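Local coordinates for conserved hypothetical protein (Agrobacterium tumefaciens, PDB 2FEX) that is of unknown function but belongs to the DJ-1/PfpI superfamily and pairs with a second copy of itself in the crystal, at the interface of chains A and B. Residues are numbered along the deposited sequence; one frame, centred on the assembly and turned at random. Chains: chain A/B, conserved hypothetical protein.

The interface of chains A and B. Residues chain A 186-187; chain B 156-159, 183-184, 187.
In A:Glu186, CG is set between the backbone N and the carbonyl carbon (chi1 66°), and the chain then runs out extended, which carries the carboxylate to the first turn of helix 158-168 in chain B. The neighbouring A:His187 has CG anti to its carbonyl carbon (chi1 -58°), and its ring reaches the C-terminal 3-10 helix 181-187 of the partner. Two adjacent residues thus read two different elements, a worked example of helix-end capping combined with ring packing at a chain terminus.

The carboxylate does the polar work. Its OE2 accepts a hydrogen bond from the backbone N of B:Val159, 3.0 Å away and fairly straight (154° at H), through the syn lone pair, the one facing OE1. The carboxylate therefore caps the N-terminus of the helix, where the helix dipole would be expected to stabilise a negative charge. CA of B:Ala157 lies over the face of the carboxylate, 3.4 Å from CD of A:Glu186, while the side chain of B:Val159 lies across that of the glutamate, nearly perpendicular to it. A water extends the link, lying 2.9 Å from N of A:Glu186 and 2.7 Å from O of B:Ser156.

The imidazole of A:His187 has a neighbour on each face, both set toward its rim: CA of B:Ala184 from the partner chain, 3.8 Å from the ring centroid in a CH-pi contact, and CG of A:Glu186 from its own. CG2 of B:Val159 meets the edge in plane. At CD2 the ring touches its symmetry mate, 3.4 Å from CD2 of B:His187, the two side chains crossing obliquely. The pair straddles the two-fold axis, and its nearness might disfavour both rings being charged together.

With the glutamate, water and B:Ala184 contacts repeated on exchange of chains, the patch ties each C-terminal segment to the other subunit and would help hold together the dimer seen here, although the crystal alone does not establish that assembly in solution.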
# COMPACT_ATOMS: atom_id res chain seq x y z
N GLU A 186 -3.50 -8.08 -13.49
CA GLU A 186 -2.11 -8.59 -13.36
C GLU A 186 -2.07 -10.03 -12.81
O GLU A 186 -0.98 -10.60 -12.72
CB GLU A 186 -1.19 -7.69 -12.51
CG GLU A 186 -1.56 -7.60 -11.04
CD GLU A 186 -0.40 -7.04 -10.20
OE1 GLU A 186 0.74 -7.22 -10.60
OE2 GLU A 186 -0.65 -6.45 -9.16
N HIS A 187 -3.24 -10.56 -12.39
CA HIS A 187 -3.32 -11.92 -11.83
C HIS A 187 -3.97 -12.91 -12.82
O HIS A 187 -4.07 -14.11 -12.53
CB HIS A 187 -4.02 -11.90 -10.49
CG HIS A 187 -3.36 -11.00 -9.48
ND1 HIS A 187 -2.15 -11.32 -8.87
CD2 HIS A 187 -3.73 -9.81 -8.99
CE1 HIS A 187 -1.82 -10.34 -8.06
NE2 HIS A 187 -2.77 -9.42 -8.09
N SER B 156 -1.80 -0.23 -11.84
CA SER B 156 -2.68 -1.36 -11.58
C SER B 156 -1.91 -2.67 -11.26
O SER B 156 -2.54 -3.70 -10.97
CB SER B 156 -3.57 -1.61 -12.85
OG SER B 156 -2.75 -1.66 -14.04
N ALA B 157 -0.57 -2.61 -11.33
CA ALA B 157 0.27 -3.83 -11.21
C ALA B 157 1.29 -3.77 -10.06
O ALA B 157 2.47 -4.05 -10.27
CB ALA B 157 1.03 -4.07 -12.56
N PRO B 158 0.83 -3.45 -8.84
CA PRO B 158 1.81 -3.29 -7.71
C PRO B 158 2.44 -4.63 -7.32
O PRO B 158 3.59 -4.66 -6.85
CB PRO B 158 0.92 -2.74 -6.52
CG PRO B 158 -0.42 -3.29 -6.81
CD PRO B 158 -0.55 -3.15 -8.41
N VAL B 159 1.72 -5.76 -7.51
CA VAL B 159 2.29 -7.03 -7.04
C VAL B 159 3.43 -7.48 -7.96
O VAL B 159 4.54 -7.78 -7.51
CB VAL B 159 1.21 -8.13 -6.97
CG1 VAL B 159 1.83 -9.44 -6.46
CG2 VAL B 159 0.12 -7.70 -5.96
N PHE B 183 -1.73 -12.79 -3.34
CA PHE B 183 -2.61 -11.66 -3.79
C PHE B 183 -3.53 -11.94 -4.96
O PHE B 183 -4.46 -11.17 -5.24
CB PHE B 183 -1.76 -10.41 -4.00
CG PHE B 183 -1.15 -9.94 -2.73
CD1 PHE B 183 -1.96 -9.24 -1.79
CD2 PHE B 183 0.16 -10.27 -2.38
CE1 PHE B 183 -1.42 -8.80 -0.55
CE2 PHE B 183 0.69 -9.89 -1.15
CZ PHE B 183 -0.12 -9.13 -0.22
N ALA B 184 -3.32 -13.07 -5.64
CA ALA B 184 -4.12 -13.39 -6.81
C ALA B 184 -5.50 -13.94 -6.42
O ALA B 184 -6.47 -13.77 -7.16
CB ALA B 184 -3.39 -14.45 -7.65
N HIS B 187 -8.89 -12.28 -6.70
CA HIS B 187 -9.27 -11.86 -8.06
C HIS B 187 -9.82 -13.00 -8.92
O HIS B 187 -10.22 -12.77 -10.07
CB HIS B 187 -8.14 -11.08 -8.75
CG HIS B 187 -7.74 -9.86 -7.99
ND1 HIS B 187 -8.53 -8.73 -7.93
CD2 HIS B 187 -6.64 -9.60 -7.25
CE1 HIS B 187 -7.92 -7.82 -7.17
NE2 HIS B 187 -6.78 -8.33 -6.74
O HOH W 1 -3.81 -5.35 -12.64